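Local coordinates for protein hydroxyethylthiazole kinase (Pyrococcus horikoshii, PDB 3HPD) that probably phosphorylates the hydroxyl group of 4-methyl-5-beta-hydroxyethylthiazole with ATP and magnesium, a step in the biosynthesis of thiamine diphosphate, at residues N182-L187 with I223-Y229. Sequence-based numbering, arbitrary orientation.
Sequences NGHELL and IAAEKAY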
ATOM      1  N   ASN A 182     -22.224 -11.274  12.499  1.00 14.17           N
ATOM      2  CA  ASN A 182     -21.529 -10.012  12.746  1.00 15.62           C
ATOM      3  C   ASN A 182     -21.004  -9.373  11.466  1.00 15.34           C
ATOM      4  O   ASN A 182     -20.778 -10.057  10.464  1.00 16.00           O
ATOM      5  CB  ASN A 182     -20.359 -10.217  13.712  1.00 13.98           C
ATOM      6  CG  ASN A 182     -20.813 -10.620  15.100  1.00 16.13           C
ATOM      7  OD1 ASN A 182     -20.590 -11.751  15.537  1.00 14.46           O
ATOM      8  ND2 ASN A 182     -21.463  -9.693  15.801  1.00 14.39           N
ATOM      9  N   GLY A 183     -20.807  -8.057  11.517  1.00 15.34           N
ATOM     10  CA  GLY A 183     -20.304  -7.332  10.365  1.00 13.78           C
ATOM     11  C   GLY A 183     -21.091  -6.065  10.084  1.00 14.36           C
ATOM     12  O   GLY A 183     -22.045  -5.740  10.794  1.00 14.37           O
ATOM     13  N   HIS A 184     -20.682  -5.338   9.051  1.00 13.20           N
ATOM     14  CA  HIS A 184     -21.371  -4.112   8.672  1.00 12.48           C
ATOM     15  C   HIS A 184     -21.192  -3.873   7.182  1.00 13.42           C
ATOM     16  O   HIS A 184     -20.114  -4.104   6.634  1.00 11.35           O
ATOM     17  CB  HIS A 184     -20.841  -2.910   9.461  1.00 12.29           C
ATOM     18  CG  HIS A 184     -21.708  -1.698   9.338  1.00 12.36           C
ATOM     19  ND1 HIS A 184     -21.733  -0.913   8.205  1.00 13.06           N
ATOM     20  CD2 HIS A 184     -22.666  -1.203  10.158  1.00 12.46           C
ATOM     21  CE1 HIS A 184     -22.672   0.009   8.329  1.00 13.33           C
ATOM     22  NE2 HIS A 184     -23.254  -0.147   9.506  1.00 11.79           N
ATOM     23  N   GLU A 185     -22.251  -3.406   6.531  1.00 13.10           N
ATOM     24  CA  GLU A 185     -22.212  -3.173   5.094  1.00 14.49           C
ATOM     25  C   GLU A 185     -21.171  -2.179   4.596  1.00 12.94           C
ATOM     26  O   GLU A 185     -20.781  -2.239   3.434  1.00 13.06           O
ATOM     27  CB  GLU A 185     -23.596  -2.749   4.587  1.00 18.31           C
ATOM     28  CG  GLU A 185     -24.246  -1.631   5.366  1.00 24.35           C
ATOM     29  CD  GLU A 185     -25.537  -1.155   4.723  1.00 31.44           C
ATOM     30  OE1 GLU A 185     -26.306  -2.009   4.231  1.00 33.10           O
ATOM     31  OE2 GLU A 185     -25.787   0.071   4.718  1.00 34.50           O
ATOM     32  N   LEU A 186     -20.712  -1.268   5.450  1.00 12.70           N
ATOM     33  CA  LEU A 186     -19.722  -0.296   4.992  1.00 11.56           C
ATOM     34  C   LEU A 186     -18.407  -0.973   4.602  1.00 11.60           C
ATOM     35  O   LEU A 186     -17.565  -0.369   3.939  1.00 10.73           O
ATOM     36  CB  LEU A 186     -19.472   0.783   6.056  1.00 12.14           C
ATOM     37  CG  LEU A 186     -18.703   2.016   5.558  1.00 12.02           C
ATOM     38  CD1 LEU A 186     -19.443   2.639   4.377  1.00 12.15           C
ATOM     39  CD2 LEU A 186     -18.556   3.027   6.679  1.00 12.09           C
ATOM     40  N   LEU A 187     -18.233  -2.227   5.012  1.00 11.74           N
ATOM     41  CA  LEU A 187     -17.029  -2.967   4.658  1.00 12.00           C
ATOM     42  C   LEU A 187     -16.945  -3.028   3.139  1.00 12.46           C
ATOM     43  O   LEU A 187     -15.865  -3.182   2.572  1.00 12.48           O
ATOM     44  CB  LEU A 187     -17.068  -4.394   5.224  1.00 10.88           C
ATOM     45  CG  LEU A 187     -16.755  -4.576   6.712  1.00 10.98           C
ATOM     46  CD1 LEU A 187     -16.929  -6.041   7.092  1.00 10.27           C
ATOM     47  CD2 LEU A 187     -15.326  -4.120   7.010  1.00  9.86           C
ATOM     48  N   ILE A 223     -17.186  -8.021  14.436  1.00 11.14           N
ATOM     49  CA  ILE A 223     -17.446  -7.162  15.586  1.00 10.99           C
ATOM     50  C   ILE A 223     -16.632  -5.875  15.456  1.00 11.65           C
ATOM     51  O   ILE A 223     -17.120  -4.787  15.770  1.00 10.97           O
ATOM     52  CB  ILE A 223     -17.069  -7.866  16.913  1.00 11.55           C
ATOM     53  CG1 ILE A 223     -17.995  -9.069  17.138  1.00 11.36           C
ATOM     54  CG2 ILE A 223     -17.170  -6.874  18.077  1.00 12.21           C
ATOM     55  CD1 ILE A 223     -17.697  -9.861  18.409  1.00 13.22           C
ATOM     56  N   ALA A 224     -15.390  -5.998  14.994  1.00 11.09           N
ATOM     57  CA  ALA A 224     -14.539  -4.823  14.828  1.00 10.55           C
ATOM     58  C   ALA A 224     -15.201  -3.869  13.839  1.00 10.03           C
ATOM     59  O   ALA A 224     -15.145  -2.647  14.006  1.00 10.88           O
ATOM     60  CB  ALA A 224     -13.148  -5.234  14.324  1.00 11.08           C
ATOM     61  N   ALA A 225     -15.835  -4.436  12.816  1.00 10.49           N
ATOM     62  CA  ALA A 225     -16.516  -3.637  11.802  1.00 10.71           C
ATOM     63  C   ALA A 225     -17.694  -2.879  12.418  1.00 10.97           C
ATOM     64  O   ALA A 225     -17.905  -1.699  12.135  1.00 11.68           O
ATOM     65  CB  ALA A 225     -16.998  -4.540  10.668  1.00 10.26           C
ATOM     66  N   GLU A 226     -18.463  -3.561  13.262  1.00 10.79           N
ATOM     67  CA  GLU A 226     -19.602  -2.933  13.920  1.00 10.03           C
ATOM     68  C   GLU A 226     -19.126  -1.806  14.832  1.00 10.71           C
ATOM     69  O   GLU A 226     -19.699  -0.718  14.834  1.00 10.09           O
ATOM     70  CB  GLU A 226     -20.381  -3.971  14.735  1.00 10.24           C
ATOM     71  CG  GLU A 226     -21.123  -4.984  13.875  1.00 12.92           C
ATOM     72  CD  GLU A 226     -21.704  -6.128  14.685  1.00 13.76           C
ATOM     73  OE1 GLU A 226     -22.252  -5.866  15.774  1.00 15.10           O
ATOM     74  OE2 GLU A 226     -21.620  -7.289  14.223  1.00 15.20           O
ATOM     75  N   LYS A 227     -18.075  -2.075  15.604  1.00 10.83           N
ATOM     76  CA  LYS A 227     -17.521  -1.084  16.523  1.00  9.95           C
ATOM     77  C   LYS A 227     -16.930   0.104  15.778  1.00 11.27           C
ATOM     78  O   LYS A 227     -17.041   1.246  16.222  1.00  9.57           O
ATOM     79  CB  LYS A 227     -16.441  -1.723  17.401  1.00 10.08           C
ATOM     80  CG  LYS A 227     -16.957  -2.819  18.330  1.00 10.91           C
ATOM     81  CD  LYS A 227     -17.977  -2.275  19.320  1.00 12.13           C
ATOM     82  CE  LYS A 227     -17.355  -1.297  20.304  1.00 12.00           C
ATOM     83  NZ  LYS A 227     -18.380  -0.726  21.225  1.00 12.21           N
ATOM     84  N   ALA A 228     -16.295  -0.164  14.643  1.00 10.86           N
ATOM     85  CA  ALA A 228     -15.697   0.909  13.862  1.00 12.11           C
ATOM     86  C   ALA A 228     -16.790   1.825  13.324  1.00 10.46           C
ATOM     87  O   ALA A 228     -16.659   3.048  13.356  1.00 11.96           O
ATOM     88  CB  ALA A 228     -14.874   0.330  12.710  1.00 11.82           C
ATOM     89  N   TYR A 229     -17.880   1.239  12.843  1.00 10.32           N
ATOM     90  CA  TYR A 229     -18.962   2.049  12.306  1.00 10.08           C
ATOM     91  C   TYR A 229     -19.576   2.938  13.386  1.00  9.96           C
ATOM     92  O   TYR A 229     -20.000   4.059  13.107  1.00 10.48           O
ATOM     93  CB  TYR A 229     -20.048   1.162  11.685  1.00 10.10           C
ATOM     94  CG  TYR A 229     -21.063   1.957  10.902  1.00 11.23           C
ATOM     95  CD1 TYR A 229     -20.745   2.483   9.651  1.00 11.71           C
ATOM     96  CD2 TYR A 229     -22.321   2.238  11.437  1.00 13.16           C
ATOM     97  CE1 TYR A 229     -21.653   3.274   8.948  1.00 13.75           C
ATOM     98  CE2 TYR A 229     -23.237   3.029  10.742  1.00 14.04           C
ATOM     99  CZ  TYR A 229     -22.895   3.542   9.500  1.00 13.32           C
ATOM    100  OH  TYR A 229     -23.788   4.325   8.812  1.00 15.41           O
TER
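Glu226 OE2 accepts two hydrogen bonds from the loop that follows strand 177-180. Asn182 ND2 donates at 2.9 Å, within its own amide plane but reaching the syn side of the oxygen 24° out of the carboxylate plane; Gly183 N, also 2.9 Å from OE2, meets that oxygen's anti lone pair, on the side away from OE1. Both bonds are fairly straight. Two donors on one oxygen, one syn and one anti, probably limit rotation of the carboxylate. The amide of Asn182 is itself held elsewhere, OD1 by the backbone N of Lys259 and ND2 also by Tyr257 O, which ties this contact to the end of helix 251-257 and the residues just after it. Further along the loop, the His184 ring lies in an offset face-to-face stack on Tyr229, with ring centroids 3.7 Å apart. NE2 sits over the centre of the phenol ring, whereas Tyr229 CG lies over the rim of the imidazole. CG of His184 is anti to the backbone N (chi1 -167°), which lays the ring over Tyr229, and its ND1 accepts the N-H of Leu186 at 3.0 Å, close to the ring plane. That bond probably sets which way round the ring lies. Leu186 CD2 then meets the edge of the Tyr229 ring, 3.7 Å from CD1, and all three carbons at the end of Leu187 gather around Ala225 CB. Replacing His184 with an alanine would probably leave one face of Tyr229 without its stacking partner and the Leu186 N-H without its acceptor. In this ribokinase-clan kinase the loop thus packs on helix 210-231 through polar and aromatic attachments; the two N-H donors probably stabilise the charge of Glu226, and ND1 as acceptor is consistent with its being unprotonated.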